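Local coordinates for protein inosine-uridine nucleoside N-ribohydrolase (PDB 4KL0) that binds calcium and, as a member of the nucleoside hydrolase family, probably hydrolyses N-glycosidic bonds, at residues 277-280 against 281-285; 263-266 against 267-271; 232-235 against 236-240; 305-308 against 309-312; 355-358 against 359-362. All coordinates share one frame; numbering follows the deposited sequence.

Contact 1: residues 277-280 against 281-285; sequences DTAW and FFRTF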
loop_
_atom_site.group_PDB
_atom_site.type_symbol
_atom_site.label_atom_id
_atom_site.label_comp_id
_atom_site.label_asym_id
_atom_site.label_seq_id
_atom_site.Cartn_x
_atom_site.Cartn_y
_atom_site.Cartn_z
ATOM N N ASP A 277 -18.797 -15.352 -11.686
ATOM C CA ASP A 277 -18.812 -16.538 -12.534
ATOM C C ASP A 277 -17.550 -16.623 -13.384
ATOM O O ASP A 277 -16.708 -15.726 -13.328
ATOM C CB ASP A 277 -20.059 -16.575 -13.415
ATOM C CG ASP A 277 -20.265 -15.294 -14.201
ATOM O OD1 ASP A 277 -19.280 -14.577 -14.491
ATOM O OD2 ASP A 277 -21.435 -14.968 -14.527
ATOM N N THR A 278 -17.423 -17.703 -14.145
ATOM C CA THR A 278 -16.193 -17.931 -14.919
ATOM C C THR A 278 -15.932 -16.759 -15.856
ATOM O O THR A 278 -14.764 -16.364 -16.078
ATOM C CB THR A 278 -16.268 -19.252 -15.697
ATOM O OG1 THR A 278 -16.358 -20.361 -14.786
ATOM C CG2 THR A 278 -15.013 -19.413 -16.593
ATOM N N ALA A 279 -17.004 -16.193 -16.404
ATOM C CA ALA A 279 -16.927 -15.024 -17.273
ATOM C C ALA A 279 -16.386 -13.800 -16.555
ATOM O O ALA A 279 -15.666 -12.967 -17.142
ATOM C CB ALA A 279 -18.299 -14.703 -17.835
ATOM N N TRP A 280 -16.723 -13.670 -15.285
ATOM C CA TRP A 280 -16.228 -12.516 -14.571
ATOM C C TRP A 280 -14.727 -12.720 -14.336
ATOM O O TRP A 280 -13.949 -11.769 -14.398
ATOM C CB TRP A 280 -16.929 -12.370 -13.244
ATOM C CG TRP A 280 -16.248 -11.411 -12.372
ATOM C CD1 TRP A 280 -16.449 -10.073 -12.327
ATOM C CD2 TRP A 280 -15.209 -11.698 -11.419
ATOM N NE1 TRP A 280 -15.645 -9.502 -11.381
ATOM C CE2 TRP A 280 -14.864 -10.475 -10.808
ATOM C CE3 TRP A 280 -14.560 -12.869 -11.013
ATOM C CZ2 TRP A 280 -13.870 -10.374 -9.815
ATOM C CZ3 TRP A 280 -13.598 -12.785 -10.014
ATOM C CH2 TRP A 280 -13.259 -11.536 -9.421
ATOM N N PHE A 281 -14.338 -13.961 -14.106
ATOM C CA PHE A 281 -12.932 -14.256 -13.818
ATOM C C PHE A 281 -12.045 -14.002 -15.061
ATOM O O PHE A 281 -11.027 -13.288 -14.973
ATOM C CB PHE A 281 -12.750 -15.674 -13.324
ATOM C CG PHE A 281 -11.344 -15.974 -12.889
ATOM C CD1 PHE A 281 -10.351 -16.264 -13.826
ATOM C CD2 PHE A 281 -11.017 -16.006 -11.540
ATOM C CE1 PHE A 281 -9.038 -16.523 -13.432
ATOM C CE2 PHE A 281 -9.697 -16.282 -11.149
ATOM C CZ PHE A 281 -8.714 -16.559 -12.111
ATOM N N PHE A 282 -12.410 -14.596 -16.200
ATOM C CA PHE A 282 -11.677 -14.290 -17.446
ATOM C C PHE A 282 -11.645 -12.766 -17.790
ATOM O O PHE A 282 -10.606 -12.213 -18.213
ATOM C CB PHE A 282 -12.181 -15.181 -18.610
ATOM C CG PHE A 282 -11.531 -16.542 -18.641
ATOM C CD1 PHE A 282 -10.593 -16.867 -19.628
ATOM C CD2 PHE A 282 -11.789 -17.463 -17.664
ATOM C CE1 PHE A 282 -9.945 -18.102 -19.626
ATOM C CE2 PHE A 282 -11.160 -18.701 -17.648
ATOM C CZ PHE A 282 -10.238 -19.036 -18.636
ATOM N N ARG A 283 -12.746 -12.066 -17.569
ATOM C CA ARG A 283 -12.823 -10.638 -17.879
ATOM C C ARG A 283 -12.029 -9.776 -16.881
ATOM O O ARG A 283 -11.650 -8.615 -17.148
ATOM C CB ARG A 283 -14.296 -10.219 -17.917
ATOM C CG ARG A 283 -14.570 -8.739 -17.904
ATOM C CD ARG A 283 -16.070 -8.479 -18.054
ATOM N NE ARG A 283 -16.836 -8.471 -16.798
ATOM C CZ ARG A 283 -17.773 -9.370 -16.474
ATOM N NH1 ARG A 283 -18.050 -10.378 -17.286
ATOM N NH2 ARG A 283 -18.437 -9.271 -15.330
ATOM N N THR A 284 -11.768 -10.346 -15.715
ATOM C CA THR A 284 -11.073 -9.595 -14.703
ATOM C C THR A 284 -9.572 -9.849 -14.782
ATOM O O THR A 284 -8.789 -8.898 -14.591
ATOM C CB THR A 284 -11.560 -9.960 -13.317
ATOM O OG1 THR A 284 -12.911 -9.511 -13.161
ATOM C CG2 THR A 284 -10.714 -9.266 -12.253
ATOM N N PHE A 285 -9.194 -11.096 -15.027
ATOM C CA PHE A 285 -7.785 -11.523 -14.929
ATOM C C PHE A 285 -7.124 -11.904 -16.240
ATOM O O PHE A 285 -5.890 -12.067 -16.311
ATOM C CB PHE A 285 -7.632 -12.681 -13.935
ATOM C CG PHE A 285 -8.065 -12.324 -12.543
ATOM C CD1 PHE A 285 -7.275 -11.515 -11.716
ATOM C CD2 PHE A 285 -9.312 -12.747 -12.070
ATOM C CE1 PHE A 285 -7.695 -11.177 -10.451
ATOM C CE2 PHE A 285 -9.739 -12.393 -10.806
ATOM C CZ PHE A 285 -8.916 -11.623 -9.988
#
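Helix 278-285 is a short surface helix, and its successive turns bring Trp280 against Thr284 and Phe285. The indole of Trp280 carries most of the contact. Thr284 lies over one face of it. OG1 of Thr284 stands above the five-membered side of the ring, 3.2 Å from CE2 of Trp280. Its hydroxyl does not bond to the indole N-H. It donates instead to the backbone O of Trp280, with Thr284 OG1 2.8 Å from that oxygen. The chi1 of Thr284 (-68°) sets OG1 beside its own backbone N, pointing back to the O of Trp280. CB of Thr284 adds a CH-pi contact, 4.3 Å from the centroid of the six-membered ring of Trp280.

The start of the helix is an N-cap. OD1 of Asp277 accepts from N of Trp280 at 2.8 Å. Backbone N of Phe281, Phe282 and Arg283 then bond in the i to i+4 pattern, but N of Thr284 is only weakly bonded to O of Trp280.

Phe285 turns its edge to the indole face in an offset edge-to-face pair, with planes at 86°. The closest atoms are Phe285 CE2 and Trp280 CH2, 3.9 Å apart. Arg283 comes to the indole at its edge, where NH2 of Arg283 is 3.7 Å from CD1 of Trp280. Ring and guanidinium planes are 85° apart, and CA of Trp280 lies over one face of the guanidinium. Trp280 thus sits as a knob among Phe281, Arg283, Thr284 and Phe285. Phe281 turns inward and meets Trp265 edge-to-face, while Trp280 packs on Ile268 of helix 248-269.

Contact 2: residues 263-266 against 267-271; sequences GLWE and GIQAN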
loop_
_atom_site.group_PDB
_atom_site.type_symbol
_atom_site.label_atom_id
_atom_site.label_comp_id
_atom_site.label_asym_id
_atom_site.label_seq_id
_atom_site.Cartn_x
_atom_site.Cartn_y
_atom_site.Cartn_z
ATOM N N GLY A 263 -7.731 -19.995 -4.946
ATOM C CA GLY A 263 -8.927 -20.098 -4.113
ATOM C C GLY A 263 -10.116 -19.407 -4.769
ATOM O O GLY A 263 -11.265 -19.895 -4.710
ATOM N N LEU A 264 -9.887 -18.271 -5.415
ATOM C CA LEU A 264 -10.988 -17.543 -6.074
ATOM C C LEU A 264 -11.529 -18.326 -7.308
ATOM O O LEU A 264 -12.744 -18.531 -7.522
ATOM C CB LEU A 264 -10.501 -16.104 -6.386
ATOM C CG LEU A 264 -11.361 -15.183 -7.241
ATOM C CD1 LEU A 264 -12.707 -14.969 -6.492
ATOM C CD2 LEU A 264 -10.696 -13.841 -7.562
ATOM N N TRP A 265 -10.596 -18.858 -8.078
ATOM C CA TRP A 265 -10.950 -19.708 -9.217
ATOM C C TRP A 265 -11.769 -20.945 -8.823
ATOM O O TRP A 265 -12.825 -21.207 -9.418
ATOM C CB TRP A 265 -9.644 -20.170 -9.883
ATOM C CG TRP A 265 -9.943 -21.190 -10.914
ATOM C CD1 TRP A 265 -9.722 -22.524 -10.823
ATOM C CD2 TRP A 265 -10.608 -20.968 -12.148
ATOM N NE1 TRP A 265 -10.196 -23.157 -11.938
ATOM C CE2 TRP A 265 -10.724 -22.231 -12.789
ATOM C CE3 TRP A 265 -11.084 -19.837 -12.803
ATOM C CZ2 TRP A 265 -11.309 -22.383 -14.027
ATOM C CZ3 TRP A 265 -11.677 -19.979 -14.049
ATOM C CH2 TRP A 265 -11.792 -21.265 -14.656
ATOM N N GLU A 266 -11.322 -21.664 -7.792
ATOM C CA GLU A 266 -11.972 -22.924 -7.365
ATOM C C GLU A 266 -13.364 -22.613 -6.837
ATOM O O GLU A 266 -14.326 -23.369 -7.080
ATOM C CB GLU A 266 -11.122 -23.646 -6.317
ATOM C CG GLU A 266 -9.817 -24.173 -6.962
ATOM C CD GLU A 266 -8.868 -24.916 -6.029
ATOM O OE1 GLU A 266 -9.013 -24.864 -4.771
ATOM O OE2 GLU A 266 -7.954 -25.572 -6.593
ATOM N N GLY A 267 -13.480 -21.460 -6.185
ATOM C CA GLY A 267 -14.724 -21.081 -5.504
ATOM C C GLY A 267 -15.775 -20.774 -6.547
ATOM O O GLY A 267 -16.940 -21.183 -6.415
ATOM N N ILE A 268 -15.360 -20.070 -7.595
ATOM C CA ILE A 268 -16.215 -19.673 -8.710
ATOM C C ILE A 268 -16.607 -20.925 -9.491
ATOM O O ILE A 268 -17.779 -21.108 -9.824
ATOM C CB ILE A 268 -15.526 -18.687 -9.639
ATOM C CG1 ILE A 268 -15.441 -17.304 -8.977
ATOM C CG2 ILE A 268 -16.286 -18.575 -10.986
ATOM C CD1 ILE A 268 -14.532 -16.334 -9.742
ATOM N N GLN A 269 -15.620 -21.779 -9.769
ATOM C CA GLN A 269 -15.890 -23.086 -10.415
ATOM C C GLN A 269 -17.031 -23.858 -9.734
ATOM O O GLN A 269 -17.896 -24.440 -10.411
ATOM C CB GLN A 269 -14.630 -23.939 -10.408
ATOM C CG GLN A 269 -13.923 -24.036 -11.712
ATOM C CD GLN A 269 -12.976 -25.227 -11.744
ATOM O OE1 GLN A 269 -12.547 -25.763 -10.687
ATOM N NE2 GLN A 269 -12.668 -25.670 -12.946
ATOM N N ALA A 270 -17.049 -23.860 -8.405
ATOM C CA ALA A 270 -18.090 -24.542 -7.661
ATOM C C ALA A 270 -19.317 -23.640 -7.349
ATOM O O ALA A 270 -20.174 -24.021 -6.549
ATOM C CB ALA A 270 -17.499 -25.125 -6.382
ATOM N N ASN A 271 -19.409 -22.476 -8.002
ATOM C CA ASN A 271 -20.520 -21.520 -7.809
ATOM C C ASN A 271 -20.706 -21.180 -6.312
ATOM O O ASN A 271 -21.854 -21.055 -5.847
ATOM C CB ASN A 271 -21.847 -22.076 -8.398
ATOM C CG ASN A 271 -22.718 -20.994 -9.084
ATOM O OD1 ASN A 271 -22.434 -19.779 -9.023
ATOM N ND2 ASN A 271 -23.796 -21.453 -9.761
#
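In Trp265, CG is anti to the backbone N (chi1 172°), which swings the indole along the helix toward Gln269, one turn later. Gln269 has an unusual first torsion of -104°, and its chain is extended beyond CG. Together these lay the glutamine over the indole. CG of Gln269 sits above one face of the ring, toward the rim, 3.8 Å from CE2 of Trp265. The amide follows at an oblique tilt, its plane 38° from that of the ring. CD of Gln269 is 3.5 Å from NE1 of Trp265. The indole N-H donates to the backbone O of Leu302; the amide only packs beside it.

On another side of the turn, Leu264 and Ile268 lie side by side and point the same way. Their CD1 atoms are 4.0 Å apart. Both side chains also pack on Leu276, and Leu264 reaches Phe285 of helix 278-285.

The segment is the C-terminal end of helix 248-269. Its backbone bonds are regular, and the straightest joins Gln269 N to Trp265 O at 2.9 Å. The last is from Ala270 N to Glu266 O at 3.1 Å. A Schellman motif then ends the helix. Asn271, with positive phi, is its C-prime residue. Asn271 N bonds to Ile268 O at 2.8 Å, and N of the residue after Asn271 bonds to Gly267 O.

The chemistry divides the turn. Leu264 and Ile268 give it an apolar side for the neighbouring helix. Trp265 is buried with its N-H satisfied by a carbonyl, and its contact with Gln269 is one of packing rather than hydrogen bonding.

Contact 3: residues 232-235 against 236-240; sequences AAVP and PAFYE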
loop_
_atom_site.group_PDB
_atom_site.type_symbol
_atom_site.label_atom_id
_atom_site.label_comp_id
_atom_site.label_asym_id
_atom_site.label_seq_id
_atom_site.Cartn_x
_atom_site.Cartn_y
_atom_site.Cartn_z
ATOM N N ALA A 232 -2.396 -0.168 -14.736
ATOM C CA ALA A 232 -0.995 -0.583 -14.607
ATOM C C ALA A 232 -0.848 -2.020 -14.050
ATOM O O ALA A 232 0.168 -2.356 -13.420
ATOM C CB ALA A 232 -0.247 0.438 -13.705
ATOM N N ALA A 233 -1.855 -2.870 -14.277
ATOM C CA ALA A 233 -1.868 -4.218 -13.716
ATOM C C ALA A 233 -0.687 -5.002 -14.236
ATOM O O ALA A 233 -0.313 -4.846 -15.408
ATOM C CB ALA A 233 -3.194 -4.953 -14.099
ATOM N N VAL A 234 -0.078 -5.818 -13.391
ATOM C CA VAL A 234 1.105 -6.610 -13.768
ATOM C C VAL A 234 0.723 -8.071 -14.053
ATOM O O VAL A 234 -0.292 -8.581 -13.560
ATOM C CB VAL A 234 2.173 -6.555 -12.671
ATOM C CG1 VAL A 234 2.636 -5.078 -12.423
ATOM C CG2 VAL A 234 1.673 -7.273 -11.386
ATOM N N PRO A 235 1.527 -8.788 -14.875
ATOM C CA PRO A 235 1.190 -10.203 -15.117
ATOM C C PRO A 235 1.773 -11.106 -14.032
ATOM O O PRO A 235 2.568 -10.579 -13.191
ATOM C CB PRO A 235 1.906 -10.501 -16.449
ATOM C CG PRO A 235 3.167 -9.620 -16.345
ATOM C CD PRO A 235 2.722 -8.333 -15.623
ATOM N N PRO A 236 1.444 -12.421 -14.028
ATOM C CA PRO A 236 2.075 -13.350 -13.082
ATOM C C PRO A 236 3.600 -13.289 -13.137
ATOM O O PRO A 236 4.211 -13.631 -12.136
ATOM C CB PRO A 236 1.592 -14.750 -13.557
ATOM C CG PRO A 236 0.270 -14.483 -14.179
ATOM C CD PRO A 236 0.244 -13.029 -14.652
ATOM N N ALA A 237 4.192 -12.932 -14.288
ATOM C CA ALA A 237 5.645 -12.948 -14.420
ATOM C C ALA A 237 6.263 -12.011 -13.400
ATOM O O ALA A 237 7.455 -12.216 -13.017
ATOM C CB ALA A 237 6.081 -12.563 -15.857
ATOM N N PHE A 238 5.500 -10.984 -13.001
ATOM C CA PHE A 238 5.951 -10.058 -11.927
ATOM C C PHE A 238 6.294 -10.853 -10.670
ATOM O O PHE A 238 7.391 -10.685 -10.116
ATOM C CB PHE A 238 4.963 -8.903 -11.646
ATOM C CG PHE A 238 5.316 -8.090 -10.403
ATOM C CD1 PHE A 238 6.175 -6.997 -10.501
ATOM C CD2 PHE A 238 4.805 -8.447 -9.160
ATOM C CE1 PHE A 238 6.515 -6.265 -9.373
ATOM C CE2 PHE A 238 5.117 -7.731 -8.048
ATOM C CZ PHE A 238 5.986 -6.619 -8.150
ATOM N N TYR A 239 5.396 -11.750 -10.251
ATOM C CA TYR A 239 5.569 -12.553 -9.042
ATOM C C TYR A 239 6.553 -13.694 -9.274
ATOM O O TYR A 239 7.269 -14.099 -8.363
ATOM C CB TYR A 239 4.223 -13.125 -8.588
ATOM C CG TYR A 239 3.330 -12.004 -8.003
ATOM C CD1 TYR A 239 3.510 -11.610 -6.700
ATOM C CD2 TYR A 239 2.346 -11.352 -8.766
ATOM C CE1 TYR A 239 2.770 -10.616 -6.135
ATOM C CE2 TYR A 239 1.582 -10.324 -8.213
ATOM C CZ TYR A 239 1.837 -9.958 -6.883
ATOM O OH TYR A 239 1.137 -8.990 -6.245
ATOM N N GLU A 240 6.571 -14.247 -10.500
ATOM C CA GLU A 240 7.492 -15.338 -10.755
ATOM C C GLU A 240 8.907 -14.796 -10.819
ATOM O O GLU A 240 9.784 -15.390 -10.242
ATOM C CB GLU A 240 7.131 -16.133 -12.026
ATOM C CG GLU A 240 5.736 -16.859 -11.947
ATOM C CD GLU A 240 5.671 -18.086 -11.051
ATOM O OE1 GLU A 240 6.690 -18.494 -10.446
ATOM O OE2 GLU A 240 4.571 -18.678 -10.927
#
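The backbone O of Pro235 accepts from N of Phe238, with Phe238 N 3.0 Å from Pro235 O. This bond ties the end of the loop after helix 226-231 to the start of helix 236-243. The donor stands well above the carbonyl plane, 49° out of it. N of Ala237 is also close to that oxygen, but its angle is too poor for a bond. The helix then continues with Glu240 N on Pro236 O at 2.9 Å.

Two prolines in a row lead into the helix. Their rings meet at CB of Pro235 and CD of Pro236, 3.5 Å apart. CG of Pro235 also reaches CB of Ala237 at 4.2 Å. Pro236 has no N-H to give, as is common near a helix N-terminus, where backbone nitrogens lack a helical acceptor.

The buried side belongs to Val234. Its chi1 of -60° puts CG1 anti to the carbonyl carbon and leaves CG2 between the backbone N and the carbonyl carbon, facing the start of the Phe238 side chain. The phenyl ring then leads away to pack on Ser366 and Ala369 of helix 358-372. Tyr239 packs on Val44 and Leu253, and its side chain is about 10 Å from that of Asp42, a calcium ligand. The closest side-chain approach from Val234 is CG2 to CB of Phe238, at 3.7 Å.

Contact 4: residues 305-308 against 309-312; sequences DAIW and PQVT
The CG2 methyl of Ile307 meets the CG2 methyl of Val311 one turn later, with Ile307 CG2 4.2 Å from Val311 CG2. In Val311, CG1 is anti to the backbone N (chi1 167°). That leaves CG2 beside its own N, on the side of the preceding turn. In Trp308 it is CG that stands anti to the backbone N (chi1 -172°), carrying the indole away from the turn toward helix 236-243. Its CB touches the ring of the next residue, with Trp308 CB 3.3 Å from CD of Pro309. At the far end NE1 of Trp308 donates to OE2 of Glu240, and the ring packs on Pro236 and Leu261.

The chain here leaves the short, weakly bonded helix 304-307 through a 3-10 turn that includes Pro309 and Gln310. O of Ile307 accepts from N of Gln310 at 2.7 Å, with the donor 50° above the carbonyl plane. A second bond of the same i to i+3 type joins N of Val311 to O of Trp308 at 3.1 Å. Ile307 O takes one hydrogen bond from Gln310 N and a weak one from Val311 N. Pro309 has no N-H to offer. Its CD instead comes to 3.0 Å from O of Asp305, where a regular helix would place a backbone N-H.

Gln310 turns its extended chain back along the turn. NE2 of Gln310 is 3.7 Å from O of Ala306, and the side chain packs on Phe282 of helix 278-285. Ile307 is buried against Trp265, Phe281 and Phe282.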
loop_
_atom_site.group_PDB
_atom_site.type_symbol
_atom_site.label_atom_id
_atom_site.label_comp_id
_atom_site.label_asym_id
_atom_site.label_seq_id
_atom_site.Cartn_x
_atom_site.Cartn_y
_atom_site.Cartn_z
ATOM N N ASP A 305 -3.852 -24.962 -12.310
ATOM C CA ASP A 305 -2.568 -25.031 -13.021
ATOM C C ASP A 305 -2.676 -24.685 -14.497
ATOM O O ASP A 305 -1.725 -24.175 -15.073
ATOM C CB ASP A 305 -1.911 -26.392 -12.818
ATOM C CG ASP A 305 -1.557 -26.641 -11.364
ATOM O OD1 ASP A 305 -0.781 -25.818 -10.782
ATOM O OD2 ASP A 305 -2.072 -27.643 -10.794
ATOM N N ALA A 306 -3.845 -24.906 -15.100
ATOM C CA ALA A 306 -4.052 -24.494 -16.474
ATOM C C ALA A 306 -4.578 -23.085 -16.631
ATOM O O ALA A 306 -4.618 -22.549 -17.737
ATOM C CB ALA A 306 -4.936 -25.520 -17.246
ATOM N N ILE A 307 -5.002 -22.469 -15.516
ATOM C CA ILE A 307 -5.483 -21.079 -15.521
ATOM C C ILE A 307 -4.360 -20.027 -15.220
ATOM O O ILE A 307 -4.273 -18.985 -15.904
ATOM C CB ILE A 307 -6.623 -20.904 -14.492
ATOM C CG1 ILE A 307 -7.860 -21.677 -14.977
ATOM C CG2 ILE A 307 -6.938 -19.419 -14.326
ATOM C CD1 ILE A 307 -8.472 -21.062 -16.228
ATOM N N TRP A 308 -3.541 -20.317 -14.211
ATOM C CA TRP A 308 -2.374 -19.466 -13.843
ATOM C C TRP A 308 -1.651 -18.937 -15.080
ATOM O O TRP A 308 -1.518 -17.707 -15.253
ATOM C CB TRP A 308 -1.424 -20.205 -12.897
ATOM C CG TRP A 308 -0.266 -19.356 -12.296
ATOM C CD1 TRP A 308 1.066 -19.676 -12.290
ATOM C CD2 TRP A 308 -0.375 -18.088 -11.596
ATOM N NE1 TRP A 308 1.795 -18.691 -11.643
ATOM C CE2 TRP A 308 0.927 -17.712 -11.204
ATOM C CE3 TRP A 308 -1.454 -17.243 -11.269
ATOM C CZ2 TRP A 308 1.190 -16.524 -10.500
ATOM C CZ3 TRP A 308 -1.196 -16.067 -10.564
ATOM C CH2 TRP A 308 0.107 -15.720 -10.196
ATOM N N PRO A 309 -1.258 -19.845 -16.025
ATOM C CA PRO A 309 -0.604 -19.326 -17.239
ATOM C C PRO A 309 -1.433 -18.374 -18.101
ATOM O O PRO A 309 -0.910 -17.560 -18.859
ATOM C CB PRO A 309 -0.304 -20.608 -18.055
ATOM C CG PRO A 309 -0.252 -21.702 -17.054
ATOM C CD PRO A 309 -1.290 -21.316 -15.998
ATOM N N GLN A 310 -2.747 -18.471 -18.063
ATOM C CA GLN A 310 -3.497 -17.535 -18.904
ATOM C C GLN A 310 -3.693 -16.148 -18.272
ATOM O O GLN A 310 -4.111 -15.159 -18.941
ATOM C CB GLN A 310 -4.872 -18.108 -19.228
ATOM C CG GLN A 310 -4.842 -19.268 -20.214
ATOM C CD GLN A 310 -6.245 -19.599 -20.608
ATOM O OE1 GLN A 310 -6.978 -18.719 -21.067
ATOM N NE2 GLN A 310 -6.676 -20.811 -20.311
ATOM N N VAL A 311 -3.441 -16.070 -16.969
ATOM C CA VAL A 311 -3.680 -14.790 -16.303
ATOM C C VAL A 311 -2.640 -13.796 -16.783
ATOM O O VAL A 311 -1.456 -14.155 -16.889
ATOM C CB VAL A 311 -3.626 -14.946 -14.775
ATOM C CG1 VAL A 311 -3.563 -13.559 -14.119
ATOM C CG2 VAL A 311 -4.853 -15.742 -14.307
ATOM N N THR A 312 -3.102 -12.590 -17.101
ATOM C CA THR A 312 -2.264 -11.451 -17.507
ATOM C C THR A 312 -2.377 -10.153 -16.636
ATOM O O THR A 312 -1.549 -9.228 -16.767
ATOM C CB THR A 312 -2.550 -11.055 -19.003
ATOM O OG1 THR A 312 -3.806 -10.379 -19.107
ATOM C CG2 THR A 312 -2.584 -12.290 -19.877
#

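Contact 5: residues 355-358 against 359-362; sequences VVRP and EKAR
The loop after strand 347-350 enters helix 358-372 at Arg357, the N-cap residue, and the first helical bond runs from Ala361 N to Arg357 O at 2.9 Å, with an N-H...O angle of 161°. Arg362 N follows on Pro358 O at 3.0 Å.

CB of Lys360 meets CB of Arg357 at 3.9 Å, and from there the two chains part. Lys360 leads to Glu18, with which NZ makes a salt bridge. CB of Ala361 sits over the turn, 3.6 Å from O of Arg357, and packs on Leu333 and Ala232.

Arg362 runs extended from CG to NE, past the first turn. Its CG lies 3.3 Å from O of Pro358. At its far end NH1 of Arg362 forms a long salt bridge with OE2 of Glu359, at 3.3 Å. The carboxylate is met from above its plane, 38° out of it, and its oxygen is 29° out of the guanidinium plane. NE of Arg362 donates to O of Ala233.

The guanidinium of Arg362 therefore has a charged partner on its own helix and a neutral one on loop 232-235. Glu359, close to the N-terminus of the helix, probably also interacts favourably with the helix dipole.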
loop_
_atom_site.group_PDB
_atom_site.type_symbol
_atom_site.label_atom_id
_atom_site.label_comp_id
_atom_site.label_asym_id
_atom_site.label_seq_id
_atom_site.Cartn_x
_atom_site.Cartn_y
_atom_site.Cartn_z
ATOM N N VAL A 355 -2.949 7.977 -14.722
ATOM C CA VAL A 355 -1.792 7.124 -14.941
ATOM C C VAL A 355 -1.393 7.243 -16.406
ATOM O O VAL A 355 -1.933 6.550 -17.245
ATOM C CB VAL A 355 -2.095 5.636 -14.619
ATOM C CG1 VAL A 355 -0.814 4.773 -14.783
ATOM C CG2 VAL A 355 -2.629 5.539 -13.180
ATOM N N VAL A 356 -0.443 8.132 -16.689
ATOM C CA VAL A 356 -0.126 8.478 -18.083
ATOM C C VAL A 356 0.929 7.566 -18.730
ATOM O O VAL A 356 1.007 7.446 -19.981
ATOM C CB VAL A 356 0.198 9.966 -18.204
ATOM C CG1 VAL A 356 -1.046 10.807 -17.834
ATOM C CG2 VAL A 356 1.393 10.325 -17.329
ATOM N N ARG A 357 1.704 6.880 -17.894
ATOM C CA ARG A 357 2.691 5.926 -18.383
ATOM C C ARG A 357 2.566 4.531 -17.764
ATOM O O ARG A 357 3.462 4.095 -17.038
ATOM C CB ARG A 357 4.140 6.449 -18.171
ATOM C CG ARG A 357 4.439 7.884 -18.684
ATOM C CD ARG A 357 4.512 7.957 -20.212
ATOM N NE ARG A 357 4.817 9.311 -20.701
ATOM C CZ ARG A 357 4.059 9.986 -21.580
ATOM N NH1 ARG A 357 2.944 9.443 -22.075
ATOM N NH2 ARG A 357 4.415 11.210 -21.973
ATOM N N PRO A 358 1.485 3.791 -18.094
ATOM C CA PRO A 358 1.273 2.507 -17.426
ATOM C C PRO A 358 2.290 1.424 -17.740
ATOM O O PRO A 358 2.543 0.602 -16.845
ATOM C CB PRO A 358 -0.138 2.095 -17.881
ATOM C CG PRO A 358 -0.330 2.802 -19.148
ATOM C CD PRO A 358 0.458 4.055 -19.120
ATOM N N GLU A 359 2.854 1.363 -18.955
ATOM C CA GLU A 359 3.826 0.277 -19.207
ATOM C C GLU A 359 5.122 0.601 -18.471
ATOM O O GLU A 359 5.805 -0.298 -17.978
ATOM C CB GLU A 359 4.068 -0.022 -20.705
ATOM C CG GLU A 359 5.144 -1.115 -20.985
ATOM C CD GLU A 359 4.959 -2.472 -20.229
ATOM O OE1 GLU A 359 5.988 -2.990 -19.712
ATOM O OE2 GLU A 359 3.822 -3.043 -20.177
ATOM N N LYS A 360 5.427 1.893 -18.349
ATOM C CA LYS A 360 6.573 2.292 -17.549
ATOM C C LYS A 360 6.335 2.031 -16.039
ATOM O O LYS A 360 7.246 1.632 -15.341
ATOM C CB LYS A 360 6.938 3.757 -17.784
ATOM C CG LYS A 360 8.158 4.218 -16.962
ATOM C CD LYS A 360 9.083 5.075 -17.746
ATOM C CE LYS A 360 8.607 6.479 -17.897
ATOM N NZ LYS A 360 9.557 7.197 -18.824
ATOM N N ALA A 361 5.127 2.298 -15.565
ATOM C CA ALA A 361 4.785 1.940 -14.180
ATOM C C ALA A 361 4.974 0.447 -13.935
ATOM O O ALA A 361 5.539 0.025 -12.896
ATOM C CB ALA A 361 3.345 2.388 -13.848
ATOM N N ARG A 362 4.491 -0.391 -14.856
ATOM C CA ARG A 362 4.706 -1.840 -14.741
ATOM C C ARG A 362 6.195 -2.207 -14.673
ATOM O O ARG A 362 6.614 -3.015 -13.834
ATOM C CB ARG A 362 4.102 -2.578 -15.941
ATOM C CG ARG A 362 2.579 -2.632 -15.991
ATOM C CD ARG A 362 2.142 -3.584 -17.146
ATOM N NE ARG A 362 0.703 -3.442 -17.384
ATOM C CZ ARG A 362 0.162 -2.653 -18.310
ATOM N NH1 ARG A 362 0.945 -1.933 -19.129
ATOM N NH2 ARG A 362 -1.168 -2.596 -18.430
#

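Along the chain the order is contact 3, contact 2, contact 1, contact 4 and contact 5. Contacts 1, 2 and 4 form one cluster, with centres 11 to 14 Å apart. There helices 248-269, 278-285 and 304-307 pack together at one side of the chain, away from the annotated sites. Contact 3 lies between this cluster and contact 5. It touches both contact 4 and contact 5, with centres 12 and 13 Å away. Contacts 2 and 5 are the most distant, 31 Å between centres. The loop and helix of contact 3 thus link the outer helical cluster to helix 358-372, which follows sheet strand 347-350.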